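Local coordinates for galactokinase (Bifidobacterium longum subsp. infantis ATCC 15697 = JCM 1222 = DSM 20088, PDB 6TEQ), which probably phosphorylates galactose with ATP as a GHMP-family sugar kinase, and is seen here holding a fluorinated galactose analogue, at residues E46-N51 with V304-R309; L54-A59 with R311-A316. All coordinates share one frame; numbering follows the deposited sequence.

Contact 1: residues E46-N51 with V304-R309. With GAF (2-deoxy-2-fluoro-alpha-D-galactopyranose), chain M.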
loop_
_atom_site.group_PDB
_atom_site.type_symbol
_atom_site.label_atom_id
_atom_site.label_comp_id
_atom_site.label_asym_id
_atom_site.label_seq_id
_atom_site.Cartn_x
_atom_site.Cartn_y
_atom_site.Cartn_z
ATOM N N GLU A 46 10.806 1.696 -1.045
ATOM C CA GLU A 46 10.056 2.267 0.054
ATOM C C GLU A 46 10.463 3.718 0.250
ATOM O O GLU A 46 11.640 4.106 0.159
ATOM C CB GLU A 46 10.319 1.486 1.335
ATOM C CG GLU A 46 9.123 1.428 2.256
ATOM C CD GLU A 46 8.055 0.478 1.690
ATOM O OE1 GLU A 46 7.088 0.991 1.038
ATOM O OE2 GLU A 46 8.206 -0.783 1.826
ATOM N N HIS A 47 9.430 4.520 0.390
ATOM C CA HIS A 47 9.578 5.954 0.531
ATOM C C HIS A 47 10.182 6.563 -0.729
ATOM O O HIS A 47 10.894 7.584 -0.628
ATOM C CB HIS A 47 10.233 6.282 1.816
ATOM C CG HIS A 47 9.360 6.199 2.996
ATOM N ND1 HIS A 47 8.428 7.176 3.323
ATOM C CD2 HIS A 47 9.206 5.198 3.924
ATOM C CE1 HIS A 47 7.786 6.749 4.397
ATOM N NE2 HIS A 47 8.224 5.584 4.767
ATOM N N THR A 48 9.860 5.996 -1.867
ATOM C CA THR A 48 10.319 6.471 -3.164
ATOM C C THR A 48 9.157 6.975 -4.011
ATOM O O THR A 48 9.396 7.763 -4.917
ATOM C CB THR A 48 11.010 5.333 -3.919
ATOM O OG1 THR A 48 10.145 4.209 -4.040
ATOM C CG2 THR A 48 12.277 4.876 -3.250
ATOM N N ASP A 49 7.930 6.537 -3.757
ATOM C CA ASP A 49 6.811 6.940 -4.633
ATOM C C ASP A 49 6.652 8.462 -4.741
ATOM O O ASP A 49 6.533 8.984 -5.882
ATOM C CB ASP A 49 5.543 6.217 -4.277
ATOM C CG ASP A 49 4.933 6.409 -2.909
ATOM O OD1 ASP A 49 5.643 6.878 -2.028
ATOM O OD2 ASP A 49 3.713 6.103 -2.788
ATOM N N TYR A 50 6.618 9.152 -3.618
ATOM C CA TYR A 50 6.367 10.604 -3.599
ATOM C C TYR A 50 7.647 11.341 -4.002
ATOM O O TYR A 50 7.593 12.555 -4.164
ATOM C CB TYR A 50 5.848 11.041 -2.220
ATOM C CG TYR A 50 6.666 10.623 -1.013
ATOM C CD1 TYR A 50 7.864 11.293 -0.728
ATOM C CD2 TYR A 50 6.234 9.594 -0.172
ATOM C CE1 TYR A 50 8.655 10.917 0.355
ATOM C CE2 TYR A 50 6.971 9.245 0.956
ATOM C CZ TYR A 50 8.188 9.904 1.206
ATOM O OH TYR A 50 8.901 9.557 2.313
ATOM N N ASN A 51 8.752 10.608 -4.226
ATOM C CA ASN A 51 10.014 11.157 -4.806
ATOM C C ASN A 51 10.140 10.826 -6.308
ATOM O O ASN A 51 11.260 10.945 -6.829
ATOM C CB ASN A 51 11.191 10.604 -4.015
ATOM C CG ASN A 51 11.274 11.192 -2.624
ATOM O OD1 ASN A 51 11.275 12.414 -2.508
ATOM N ND2 ASN A 51 11.292 10.327 -1.595
ATOM N N VAL A 304 18.024 7.591 -2.812
ATOM C CA VAL A 304 18.877 7.338 -3.986
ATOM C C VAL A 304 19.228 5.867 -4.002
ATOM O O VAL A 304 19.098 5.251 -5.053
ATOM C CB VAL A 304 20.137 8.202 -3.932
ATOM C CG1 VAL A 304 21.218 7.687 -4.854
ATOM C CG2 VAL A 304 19.787 9.632 -4.217
ATOM N N THR A 305 19.670 5.314 -2.902
ATOM C CA THR A 305 20.102 3.892 -2.833
ATOM C C THR A 305 18.890 2.975 -3.018
ATOM O O THR A 305 19.003 1.906 -3.604
ATOM C CB THR A 305 20.950 3.578 -1.599
ATOM O OG1 THR A 305 20.168 3.768 -0.420
ATOM C CG2 THR A 305 22.241 4.392 -1.579
ATOM N N GLU A 306 17.732 3.384 -2.494
ATOM C CA GLU A 306 16.533 2.514 -2.550
ATOM C C GLU A 306 16.104 2.422 -4.008
ATOM O O GLU A 306 15.639 1.309 -4.432
ATOM C CB GLU A 306 15.421 3.086 -1.659
ATOM C CG GLU A 306 14.222 2.197 -1.543
ATOM C CD GLU A 306 14.366 0.990 -0.650
ATOM O OE1 GLU A 306 15.499 0.688 -0.193
ATOM O OE2 GLU A 306 13.340 0.342 -0.487
ATOM N N ILE A 307 16.083 3.514 -4.748
ATOM C CA ILE A 307 15.639 3.465 -6.157
ATOM C C ILE A 307 16.536 2.465 -6.901
ATOM O O ILE A 307 15.995 1.590 -7.642
ATOM C CB ILE A 307 15.623 4.859 -6.805
ATOM C CG1 ILE A 307 14.565 5.783 -6.167
ATOM C CG2 ILE A 307 15.412 4.755 -8.297
ATOM C CD1 ILE A 307 14.628 7.250 -6.573
ATOM N N GLU A 308 17.845 2.522 -6.677
ATOM C CA GLU A 308 18.741 1.591 -7.362
ATOM C C GLU A 308 18.473 0.163 -6.870
ATOM O O GLU A 308 18.496 -0.780 -7.678
ATOM C CB GLU A 308 20.215 1.932 -7.134
ATOM C CG GLU A 308 21.058 1.244 -8.175
ATOM C CD GLU A 308 20.911 1.781 -9.599
ATOM O OE1 GLU A 308 21.251 2.884 -9.828
ATOM O OE2 GLU A 308 20.456 1.074 -10.467
ATOM N N ARG A 309 18.199 -0.045 -5.576
ATOM C CA ARG A 309 17.892 -1.387 -5.083
ATOM C C ARG A 309 16.704 -1.952 -5.840
ATOM O O ARG A 309 16.633 -3.202 -5.979
ATOM C CB ARG A 309 17.650 -1.378 -3.579
ATOM C CG ARG A 309 18.941 -1.268 -2.788
ATOM C CD ARG A 309 18.740 -1.497 -1.310
ATOM N NE ARG A 309 18.066 -0.350 -0.689
ATOM C CZ ARG A 309 18.716 0.708 -0.196
ATOM N NH1 ARG A 309 20.036 0.699 -0.146
ATOM N NH2 ARG A 309 18.045 1.677 0.394
HETATM C C1 GAF M . 2.736 4.654 2.869
HETATM C C2 GAF M . 2.139 5.462 1.737
HETATM F F2 GAF M . 0.793 5.303 1.750
HETATM C C3 GAF M . 2.693 5.048 0.390
HETATM O O3 GAF M . 2.322 5.985 -0.571
HETATM C C4 GAF M . 4.249 5.001 0.412
HETATM O O4 GAF M . 4.851 6.287 0.497
HETATM C C5 GAF M . 4.687 4.150 1.556
HETATM O O5 GAF M . 4.167 4.660 2.760
HETATM C C6 GAF M . 6.192 4.048 1.693
HETATM O O6 GAF M . 6.778 3.426 0.550
HETATM O O1 GAF M . 2.174 3.366 2.695
#
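Glu306 reaches from its helix to the backbone of the sugar-binding loop, where its OE2 accepts the N-H of Glu46 at 2.9 Å between N and OE2. The bond is fairly straight (158°) and uses the anti lone pair of OE2, the one turned away from OE1. OE2 also takes the N-H of Gly45 and bonds to Ser332 OG, so several bonds grip it. The other oxygen, OE1, is held on its anti side by both NE and NH2 of Arg309, each at 2.8 Å from it. Beside this polar clasp lies the tight apolar part: Thr48 CG2 sits 3.7 Å from Glu306 CG and 3.8 Å from Ile307 CG1. With CG2 anti to the carbonyl carbon (chi1 of OG1 56°), the methyl faces the helix while OG1 bonds to Leu54 O. On the far side of the loop lies the galactose analogue: His47 N donates to its O6 in an almost straight bond (176°), and C6 lies over the His47 ring centre. Replacing Glu306 by an alanine removes both oxygens and would probably leave the Glu46 N-H without its acceptor and the Arg309 guanidinium without its carboxylate mate. The looser side is that of Arg309 and Thr305, both partly exposed, where the bond from NH2 to OG1 is weak. Helix 322-338 adjoins Glu46 and Arg309, helix 267-276 backs Ile307, and the loop itself links strands 33-42 and 54-70.

Contact 2: residues L54-A59 with R311-A316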
loop_
_atom_site.group_PDB
_atom_site.type_symbol
_atom_site.label_atom_id
_atom_site.label_comp_id
_atom_site.label_asym_id
_atom_site.label_seq_id
_atom_site.Cartn_x
_atom_site.Cartn_y
_atom_site.Cartn_z
ATOM N N LEU A 54 11.034 4.473 -8.071
ATOM C CA LEU A 54 10.589 3.124 -8.469
ATOM C C LEU A 54 10.063 2.415 -7.242
ATOM O O LEU A 54 10.622 2.582 -6.137
ATOM C CB LEU A 54 11.728 2.280 -9.042
ATOM C CG LEU A 54 12.365 2.879 -10.285
ATOM C CD1 LEU A 54 13.561 2.046 -10.713
ATOM C CD2 LEU A 54 11.361 2.978 -11.421
ATOM N N CYS A 55 9.046 1.561 -7.466
ATOM C CA CYS A 55 8.444 0.705 -6.415
ATOM C C CYS A 55 8.192 -0.671 -7.004
ATOM O O CYS A 55 8.217 -0.819 -8.243
ATOM C CB CYS A 55 7.152 1.294 -5.854
ATOM S SG CYS A 55 7.234 3.075 -5.516
ATOM N N LEU A 56 7.932 -1.630 -6.130
ATOM C CA LEU A 56 7.660 -3.015 -6.550
ATOM C C LEU A 56 6.671 -3.692 -5.627
ATOM O O LEU A 56 7.057 -4.605 -4.888
ATOM C CB LEU A 56 8.992 -3.758 -6.649
ATOM C CG LEU A 56 8.925 -5.076 -7.399
ATOM C CD1 LEU A 56 8.640 -4.853 -8.890
ATOM C CD2 LEU A 56 10.219 -5.829 -7.225
ATOM N N PRO A 57 5.389 -3.265 -5.679
ATOM C CA PRO A 57 4.387 -3.951 -4.866
ATOM C C PRO A 57 3.755 -5.158 -5.553
ATOM O O PRO A 57 3.831 -5.338 -6.745
ATOM C CB PRO A 57 3.318 -2.866 -4.679
ATOM C CG PRO A 57 3.380 -2.039 -5.970
ATOM C CD PRO A 57 4.901 -1.980 -6.275
ATOM N N ILE A 58 3.214 -6.006 -4.676
ATOM C CA ILE A 58 2.258 -7.078 -5.045
ATOM C C ILE A 58 0.953 -6.786 -4.345
ATOM O O ILE A 58 0.947 -6.149 -3.247
ATOM C CB ILE A 58 2.789 -8.470 -4.696
ATOM C CG1 ILE A 58 3.045 -8.640 -3.205
ATOM C CG2 ILE A 58 4.019 -8.767 -5.525
ATOM C CD1 ILE A 58 3.229 -10.045 -2.761
ATOM N N ALA A 59 -0.109 -7.275 -4.945
ATOM C CA ALA A 59 -1.431 -7.217 -4.309
ATOM C C ALA A 59 -1.559 -8.467 -3.446
ATOM O O ALA A 59 -1.263 -9.610 -3.918
ATOM C CB ALA A 59 -2.505 -7.171 -5.344
ATOM N N ARG A 311 15.817 -1.597 -9.030
ATOM C CA ARG A 311 16.404 -2.151 -10.277
ATOM C C ARG A 311 17.141 -3.454 -9.930
ATOM O O ARG A 311 16.872 -4.502 -10.563
ATOM C CB ARG A 311 17.373 -1.158 -10.916
ATOM C CG ARG A 311 16.745 0.189 -11.233
ATOM C CD ARG A 311 17.627 0.992 -12.168
ATOM N NE ARG A 311 17.300 2.435 -12.178
ATOM C CZ ARG A 311 16.420 2.969 -12.966
ATOM N NH1 ARG A 311 15.810 2.190 -13.848
ATOM N NH2 ARG A 311 16.190 4.279 -12.904
ATOM N N SER A 312 17.998 -3.405 -8.917
ATOM C CA SER A 312 18.821 -4.572 -8.519
ATOM C C SER A 312 17.935 -5.792 -8.205
ATOM O O SER A 312 18.315 -6.915 -8.536
ATOM C CB SER A 312 19.722 -4.250 -7.425
ATOM O OG SER A 312 20.673 -3.271 -7.896
ATOM N N PHE A 313 16.813 -5.542 -7.519
ATOM C CA PHE A 313 15.946 -6.621 -7.113
ATOM C C PHE A 313 15.302 -7.250 -8.345
ATOM O O PHE A 313 15.131 -8.457 -8.376
ATOM C CB PHE A 313 14.923 -6.105 -6.091
ATOM C CG PHE A 313 14.094 -7.217 -5.538
ATOM C CD1 PHE A 313 14.414 -7.846 -4.354
ATOM C CD2 PHE A 313 12.966 -7.619 -6.201
ATOM C CE1 PHE A 313 13.620 -8.852 -3.828
ATOM C CE2 PHE A 313 12.206 -8.660 -5.702
ATOM C CZ PHE A 313 12.536 -9.285 -4.527
ATOM N N VAL A 314 14.739 -6.413 -9.240
ATOM C CA VAL A 314 14.079 -6.922 -10.449
ATOM C C VAL A 314 15.082 -7.837 -11.176
ATOM O O VAL A 314 14.692 -8.907 -11.645
ATOM C CB VAL A 314 13.596 -5.713 -11.277
ATOM C CG1 VAL A 314 13.262 -6.081 -12.673
ATOM C CG2 VAL A 314 12.395 -5.051 -10.565
ATOM N N ARG A 315 16.329 -7.459 -11.245
ATOM C CA ARG A 315 17.345 -8.268 -11.941
ATOM C C ARG A 315 17.623 -9.555 -11.131
ATOM O O ARG A 315 17.579 -10.667 -11.720
ATOM C CB ARG A 315 18.626 -7.470 -12.102
ATOM C CG ARG A 315 19.744 -8.315 -12.689
ATOM C CD ARG A 315 21.014 -7.544 -12.703
ATOM N NE ARG A 315 20.983 -6.543 -13.742
ATOM C CZ ARG A 315 21.995 -5.724 -14.000
ATOM N NH1 ARG A 315 23.140 -5.799 -13.304
ATOM N NH2 ARG A 315 21.840 -4.860 -14.985
ATOM N N ALA A 316 17.792 -9.434 -9.819
ATOM C CA ALA A 316 18.144 -10.602 -8.972
ATOM C C ALA A 316 17.042 -11.636 -9.047
ATOM O O ALA A 316 17.285 -12.822 -9.194
ATOM C CB ALA A 316 18.420 -10.220 -7.546
#
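Leu56 and Phe313 supply the closest apolar meeting between residues 54-59 and 311-316, with Leu56 CD2 at 3.4 Å from Phe313 CD2. The two side chains cross at about a right angle, and the leucine methyl approaches the ring obliquely, near its CD2 and CE2 atoms. Phe313 has CG anti to the backbone N (chi1 -174°), which carries the ring out from the helix to this methyl. Val314, one residue on, adds a lighter touch: its CG2 lies 4.1 Å from both CD1 and CD2 of Leu56, so the fork of the leucine straddles one valine methyl. Phe313 also meets the ring of Phe329, with planes at about 10°.

The second kind of interaction joins an aliphatic group to a charged one. Leu54 CD1 is 3.7 Å from Arg311 CG and lies over one face of the guanidinium, though this holds for one of two conformers of the arginine and is to that extent doubtful. The charge has long, weak ion pairs to Asp272 and Glu308, at the partly exposed margin of the contact.

Backbone hydrogen bonds hold residues 54-59 on their flanks: Leu56 pairs with Leu43 and Cys55 with Leu206, while Asn42 OD1 accepts from Leu56 N. Within the GHMP kinase fold, the contact lays helix 294-318, which runs into the sequence region of the C-terminal GHMP kinase family, against residues 54-59 of the galactose-binding signature, where the Leu56 side chain is about 10 Å from the bound sugar.

How the contacts relate
Both contacts use helix 294-318 and are largely buried, at successive places along the same helix, with centres 11 Å apart. Contact 1 meets the loop that holds the sugar, and its chemistry is mainly polar, built on a carboxylate shared between a backbone N-H and an arginine. Contact 2 meets the strand that follows that loop and relies on leucine, phenylalanine and valine, with arginine at its partly exposed margin. The two also touch directly, Ile307 O of contact 1 packing on Leu54 CD1 of contact 2 at 3.9 Å. The mixed polar and apolar contact thus lies behind the sugar-binding loop; the more apolar one lies farther along.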